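Long-range contact in A-adding tRNA nucleotidyltransferase (Aquifex aeolicus, PDB 4WBY), which adds the terminal adenosine to tRNAs ending in CC, using ATP and magnesium to complete the CCA end: residues Asp163-Arg176 and Arg205-Arg218. Numbering follows the deposited sequence.
Sequences DPVRILRALRFAGR and RLINEIKLALREDR. With SO4 (sulfate ion), chain D.
Glu209 of helix 205-214 lodges as a knob among Val165, Leu168, Arg169 and Arg172 of helix 165-176, which runs almost parallel to it (7° between axes), probably in the neck of this C-terminal, nucleotidyltransferase part of the protein. Three bidentate salt bridges join the segments. Arg172 grips Glu209 side-on, NE 2.7 Å from OE2 and NH2 3.0 Å from OE1, the groups nearly coplanar. Arg176 holds Glu216 likewise, whereas Arg205 meets Asp163 end-on through NH1 and NH2; Val165 N, in a capping bond, reaches Asp163 OD1 from the carboxylate face opposite to Arg205 NH1. CG of Glu209 stands anti to its backbone N (chi1 172°) and packs 3.5 Å from Leu168 CB, the bend at chi2 helping turn the carboxylate to Arg172. One water donates to Glu209 OE2 and Leu168 O, another to OE1. Replacing Arg172 by alanine is likely to leave Glu209 leaning on its long charge contact with Arg169, itself paired to Asp119. Val165 CG2 and Leu168 CD1 both meet Leu206 CD2, and Leu168 CD1 also touches Ile210 CG1. A sulfate, probably from crystallisation, bridges three ATP-binding arginines, Arg35, Arg172 and Arg176; Arg172 NH1 donates to its O3 at 3.1 Å, nearly straight at 173°.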
loop_
_atom_site.group_PDB
_atom_site.type_symbol
_atom_site.label_atom_id
_atom_site.label_comp_id
_atom_site.label_asym_id
_atom_site.label_seq_id
_atom_site.Cartn_x
_atom_site.Cartn_y
_atom_site.Cartn_z
ATOM N N ASP A 163 1.937 13.494 -15.952
ATOM C CA ASP A 163 2.468 12.802 -14.782
ATOM C C ASP A 163 2.385 11.295 -14.969
ATOM O O ASP A 163 1.387 10.668 -14.589
ATOM C CB ASP A 163 1.722 13.213 -13.509
ATOM C CG ASP A 163 2.377 12.656 -12.257
ATOM O OD1 ASP A 163 3.426 11.975 -12.384
ATOM O OD2 ASP A 163 1.857 12.900 -11.148
ATOM N N PRO A 164 3.440 10.705 -15.550
ATOM C CA PRO A 164 3.403 9.266 -15.844
ATOM C C PRO A 164 3.292 8.368 -14.612
ATOM O O PRO A 164 2.925 7.211 -14.770
ATOM C CB PRO A 164 4.729 9.025 -16.582
ATOM C CG PRO A 164 5.078 10.349 -17.193
ATOM C CD PRO A 164 4.576 11.383 -16.204
ATOM N N VAL A 165 3.573 8.872 -13.409
ATOM C CA VAL A 165 3.339 8.067 -12.214
ATOM C C VAL A 165 1.863 7.678 -12.103
ATOM O O VAL A 165 1.524 6.646 -11.518
ATOM C CB VAL A 165 3.787 8.801 -10.945
ATOM C CG1 VAL A 165 3.688 7.880 -9.737
ATOM C CG2 VAL A 165 5.220 9.276 -11.118
ATOM N N ARG A 166 0.986 8.477 -12.696
ATOM C CA ARG A 166 -0.438 8.140 -12.691
ATOM C C ARG A 166 -0.746 6.842 -13.425
ATOM O O ARG A 166 -1.792 6.250 -13.195
ATOM C CB ARG A 166 -1.263 9.275 -13.298
ATOM C CG ARG A 166 -1.276 10.522 -12.444
ATOM C CD ARG A 166 -1.998 11.640 -13.162
ATOM N NE ARG A 166 -2.019 12.855 -12.369
ATOM C CZ ARG A 166 -2.044 14.082 -12.891
ATOM N NH1 ARG A 166 -2.037 14.262 -14.214
ATOM N NH2 ARG A 166 -2.052 15.128 -12.090
ATOM N N ILE A 167 0.144 6.417 -14.319
ATOM C CA ILE A 167 0.003 5.110 -14.962
ATOM C C ILE A 167 -0.062 4.013 -13.898
ATOM O O ILE A 167 -0.954 3.157 -13.910
ATOM C CB ILE A 167 1.174 4.826 -15.928
ATOM C CG1 ILE A 167 1.151 5.810 -17.109
ATOM C CG2 ILE A 167 1.172 3.366 -16.408
ATOM C CD1 ILE A 167 2.453 5.832 -17.903
ATOM N N LEU A 168 0.897 4.033 -12.978
ATOM C CA LEU A 168 0.908 3.053 -11.897
ATOM C C LEU A 168 -0.267 3.268 -10.942
ATOM O O LEU A 168 -0.884 2.297 -10.490
ATOM C CB LEU A 168 2.239 3.098 -11.128
ATOM C CG LEU A 168 3.512 2.727 -11.894
ATOM C CD1 LEU A 168 4.698 2.727 -10.940
ATOM C CD2 LEU A 168 3.392 1.388 -12.607
ATOM N N ARG A 169 -0.572 4.528 -10.628
ATOM C CA ARG A 169 -1.664 4.821 -9.694
ATOM C C ARG A 169 -2.996 4.305 -10.234
ATOM O O ARG A 169 -3.812 3.782 -9.474
ATOM C CB ARG A 169 -1.774 6.324 -9.424
ATOM C CG ARG A 169 -0.590 6.915 -8.688
ATOM C CD ARG A 169 -0.780 8.410 -8.433
ATOM N NE ARG A 169 -2.012 8.716 -7.721
ATOM C CZ ARG A 169 -2.113 8.819 -6.399
ATOM N NH1 ARG A 169 -1.050 8.624 -5.624
ATOM N NH2 ARG A 169 -3.286 9.111 -5.848
ATOM N N ALA A 170 -3.210 4.445 -11.543
ATOM C CA ALA A 170 -4.452 3.963 -12.155
ATOM C C ALA A 170 -4.645 2.486 -11.879
ATOM O O ALA A 170 -5.756 2.028 -11.586
ATOM C CB ALA A 170 -4.452 4.217 -13.658
ATOM N N LEU A 171 -3.553 1.737 -11.977
ATOM C CA LEU A 171 -3.616 0.296 -11.814
ATOM C C LEU A 171 -3.782 -0.076 -10.342
ATOM O O LEU A 171 -4.449 -1.061 -10.021
ATOM C CB LEU A 171 -2.367 -0.350 -12.424
ATOM C CG LEU A 171 -2.142 0.014 -13.899
ATOM C CD1 LEU A 171 -0.956 -0.746 -14.485
ATOM C CD2 LEU A 171 -3.419 -0.213 -14.719
ATOM N N ARG A 172 -3.209 0.724 -9.444
ATOM C CA ARG A 172 -3.436 0.500 -8.012
ATOM C C ARG A 172 -4.919 0.664 -7.663
ATOM O O ARG A 172 -5.499 -0.192 -6.989
ATOM C CB ARG A 172 -2.589 1.434 -7.145
ATOM C CG ARG A 172 -2.957 1.358 -5.660
ATOM C CD ARG A 172 -1.834 1.867 -4.753
ATOM N NE ARG A 172 -1.452 3.256 -5.004
ATOM C CZ ARG A 172 -1.997 4.311 -4.410
ATOM N NH1 ARG A 172 -2.978 4.158 -3.530
ATOM N NH2 ARG A 172 -1.556 5.528 -4.697
ATOM N N PHE A 173 -5.546 1.744 -8.131
ATOM C CA PHE A 173 -6.961 1.933 -7.820
ATOM C C PHE A 173 -7.836 0.910 -8.539
ATOM O O PHE A 173 -8.799 0.410 -7.950
ATOM C CB PHE A 173 -7.412 3.362 -8.142
ATOM C CG PHE A 173 -6.789 4.393 -7.240
ATOM C CD1 PHE A 173 -6.965 4.323 -5.863
ATOM C CD2 PHE A 173 -6.007 5.410 -7.755
ATOM C CE1 PHE A 173 -6.385 5.265 -5.017
ATOM C CE2 PHE A 173 -5.434 6.356 -6.921
ATOM C CZ PHE A 173 -5.617 6.283 -5.546
ATOM N N ALA A 174 -7.498 0.576 -9.785
ATOM C CA ALA A 174 -8.274 -0.442 -10.503
ATOM C C ALA A 174 -8.233 -1.775 -9.754
ATOM O O ALA A 174 -9.268 -2.425 -9.565
ATOM C CB ALA A 174 -7.768 -0.613 -11.943
ATOM N N GLY A 175 -7.046 -2.181 -9.309
ATOM C CA GLY A 175 -6.912 -3.444 -8.603
ATOM C C GLY A 175 -7.544 -3.417 -7.218
ATOM O O GLY A 175 -8.201 -4.377 -6.806
ATOM N N ARG A 176 -7.347 -2.321 -6.486
ATOM C CA ARG A 176 -7.963 -2.178 -5.168
ATOM C C ARG A 176 -9.473 -2.332 -5.230
ATOM O O ARG A 176 -10.072 -3.011 -4.403
ATOM C CB ARG A 176 -7.633 -0.811 -4.560
ATOM C CG ARG A 176 -8.351 -0.555 -3.240
ATOM C CD ARG A 176 -8.306 0.900 -2.805
ATOM N NE ARG A 176 -6.954 1.332 -2.472
ATOM C CZ ARG A 176 -6.644 2.562 -2.079
ATOM N NH1 ARG A 176 -7.595 3.488 -1.981
ATOM N NH2 ARG A 176 -5.390 2.869 -1.795
ATOM N N ARG A 205 9.523 8.961 -7.496
ATOM C CA ARG A 205 8.069 8.960 -7.424
ATOM C C ARG A 205 7.482 7.633 -7.912
ATOM O O ARG A 205 6.477 7.165 -7.373
ATOM C CB ARG A 205 7.501 10.145 -8.205
ATOM C CG ARG A 205 7.846 11.466 -7.538
ATOM C CD ARG A 205 7.143 12.653 -8.165
ATOM N NE ARG A 205 5.692 12.566 -8.042
ATOM C CZ ARG A 205 4.857 12.553 -9.077
ATOM N NH1 ARG A 205 5.330 12.648 -10.313
ATOM N NH2 ARG A 205 3.551 12.466 -8.878
ATOM N N LEU A 206 8.111 7.011 -8.908
ATOM C CA LEU A 206 7.687 5.673 -9.333
ATOM C C LEU A 206 7.882 4.659 -8.212
ATOM O O LEU A 206 7.003 3.845 -7.934
ATOM C CB LEU A 206 8.453 5.213 -10.574
ATOM C CG LEU A 206 8.189 5.965 -11.872
ATOM C CD1 LEU A 206 9.017 5.378 -13.011
ATOM C CD2 LEU A 206 6.699 5.934 -12.209
ATOM N N ILE A 207 9.047 4.711 -7.574
ATOM C CA ILE A 207 9.366 3.791 -6.488
ATOM C C ILE A 207 8.374 3.976 -5.335
ATOM O O ILE A 207 7.873 2.993 -4.773
ATOM C CB ILE A 207 10.821 3.988 -5.988
ATOM C CG1 ILE A 207 11.828 3.204 -6.852
ATOM C CG2 ILE A 207 10.983 3.501 -4.546
ATOM C CD1 ILE A 207 11.681 3.340 -8.335
ATOM N N ASN A 208 8.060 5.228 -5.008
ATOM C CA ASN A 208 7.108 5.497 -3.935
ATOM C C ASN A 208 5.745 4.900 -4.239
ATOM O O ASN A 208 5.059 4.407 -3.348
ATOM C CB ASN A 208 6.969 7.001 -3.681
ATOM C CG ASN A 208 8.177 7.591 -2.993
ATOM O OD1 ASN A 208 8.971 6.875 -2.380
ATOM N ND2 ASN A 208 8.317 8.912 -3.078
ATOM N N GLU A 209 5.352 4.928 -5.507
ATOM C CA GLU A 209 4.046 4.400 -5.876
ATOM C C GLU A 209 4.042 2.867 -5.800
ATOM O O GLU A 209 3.049 2.267 -5.375
ATOM C CB GLU A 209 3.645 4.906 -7.269
ATOM C CG GLU A 209 2.395 4.275 -7.852
ATOM C CD GLU A 209 1.167 4.366 -6.958
ATOM O OE1 GLU A 209 1.027 5.321 -6.161
ATOM O OE2 GLU A 209 0.322 3.464 -7.062
ATOM N N ILE A 210 5.156 2.223 -6.158
ATOM C CA ILE A 210 5.220 0.766 -6.023
ATOM C C ILE A 210 5.152 0.379 -4.542
ATOM O O ILE A 210 4.516 -0.618 -4.175
ATOM C CB ILE A 210 6.483 0.182 -6.675
ATOM C CG1 ILE A 210 6.461 0.470 -8.179
ATOM C CG2 ILE A 210 6.569 -1.321 -6.434
ATOM C CD1 ILE A 210 7.727 0.030 -8.920
ATOM N N LYS A 211 5.781 1.185 -3.687
ATOM C CA LYS A 211 5.728 0.944 -2.248
ATOM C C LYS A 211 4.292 1.046 -1.738
ATOM O O LYS A 211 3.895 0.292 -0.860
ATOM C CB LYS A 211 6.652 1.921 -1.500
ATOM C CG LYS A 211 8.141 1.665 -1.786
ATOM C CD LYS A 211 9.030 2.824 -1.377
ATOM C CE LYS A 211 9.039 3.013 0.123
ATOM N NZ LYS A 211 9.981 4.098 0.515
ATOM N N LEU A 212 3.504 1.966 -2.295
ATOM C CA LEU A 212 2.096 2.054 -1.912
ATOM C C LEU A 212 1.318 0.830 -2.391
ATOM O O LEU A 212 0.476 0.294 -1.663
ATOM C CB LEU A 212 1.455 3.339 -2.454
ATOM C CG LEU A 212 1.957 4.622 -1.781
ATOM C CD1 LEU A 212 1.300 5.854 -2.390
ATOM C CD2 LEU A 212 1.718 4.592 -0.279
ATOM N N ALA A 213 1.605 0.376 -3.607
ATOM C CA ALA A 213 0.899 -0.782 -4.146
ATOM C C ALA A 213 1.128 -2.037 -3.304
ATOM O O ALA A 213 0.190 -2.815 -3.079
ATOM C CB ALA A 213 1.313 -1.031 -5.589
ATOM N N LEU A 214 2.354 -2.236 -2.822
ATOM C CA LEU A 214 2.655 -3.491 -2.135
ATOM C C LEU A 214 1.957 -3.556 -0.764
ATOM O O LEU A 214 1.817 -4.633 -0.195
ATOM C CB LEU A 214 4.171 -3.704 -2.015
ATOM C CG LEU A 214 5.083 -2.971 -1.032
ATOM C CD1 LEU A 214 5.009 -3.545 0.391
ATOM C CD2 LEU A 214 6.522 -3.035 -1.549
ATOM N N ARG A 215 1.479 -2.415 -0.265
ATOM C CA ARG A 215 0.692 -2.375 0.971
ATOM C C ARG A 215 -0.765 -2.819 0.768
ATOM O O ARG A 215 -1.471 -3.108 1.735
ATOM C CB ARG A 215 0.722 -0.954 1.557
ATOM C CG ARG A 215 2.120 -0.497 1.980
ATOM C CD ARG A 215 2.291 1.028 2.012
ATOM N NE ARG A 215 1.332 1.707 2.875
ATOM C CZ ARG A 215 1.463 2.963 3.301
ATOM N NH1 ARG A 215 2.523 3.683 2.960
ATOM N NH2 ARG A 215 0.535 3.500 4.082
ATOM N N GLU A 216 -1.211 -2.878 -0.485
ATOM C CA GLU A 216 -2.628 -3.142 -0.778
ATOM C C GLU A 216 -3.029 -4.603 -0.546
ATOM O O GLU A 216 -2.288 -5.521 -0.905
ATOM C CB GLU A 216 -2.950 -2.775 -2.230
ATOM C CG GLU A 216 -2.741 -1.308 -2.591
ATOM C CD GLU A 216 -3.878 -0.412 -2.177
ATOM O OE1 GLU A 216 -5.019 -0.901 -2.062
ATOM O OE2 GLU A 216 -3.627 0.796 -1.982
ATOM N N ASP A 217 -4.218 -4.816 0.011
ATOM C CA ASP A 217 -4.758 -6.171 0.139
ATOM C C ASP A 217 -4.808 -6.878 -1.218
ATOM O O ASP A 217 -4.569 -8.088 -1.315
ATOM C CB ASP A 217 -6.159 -6.145 0.751
ATOM C CG ASP A 217 -6.149 -5.863 2.239
ATOM O OD1 ASP A 217 -5.085 -6.003 2.880
ATOM O OD2 ASP A 217 -7.225 -5.519 2.772
ATOM N N ARG A 218 -5.113 -6.114 -2.264
ATOM C CA ARG A 218 -5.230 -6.666 -3.607
ATOM C C ARG A 218 -3.956 -6.452 -4.437
ATOM O O ARG A 218 -4.021 -6.249 -5.647
ATOM C CB ARG A 218 -6.433 -6.039 -4.328
ATOM C CG ARG A 218 -7.773 -6.283 -3.653
ATOM C CD ARG A 218 -8.378 -7.627 -4.024
ATOM N NE ARG A 218 -7.650 -8.754 -3.447
ATOM C CZ ARG A 218 -7.762 -9.151 -2.184
ATOM N NH1 ARG A 218 -8.567 -8.505 -1.351
ATOM N NH2 ARG A 218 -7.061 -10.189 -1.750
HETATM S S SO4 D . -5.258 6.991 -1.401
HETATM O O1 SO4 D . -6.272 7.921 -1.932
HETATM O O2 SO4 D . -5.931 5.740 -1.063
HETATM O O3 SO4 D . -4.195 6.752 -2.377
HETATM O O4 SO4 D . -4.700 7.571 -0.184
HETATM O O HOH W 1 0.603 1.140 -8.405
HETATM O O HOH W 2 1.776 7.871 -5.900
#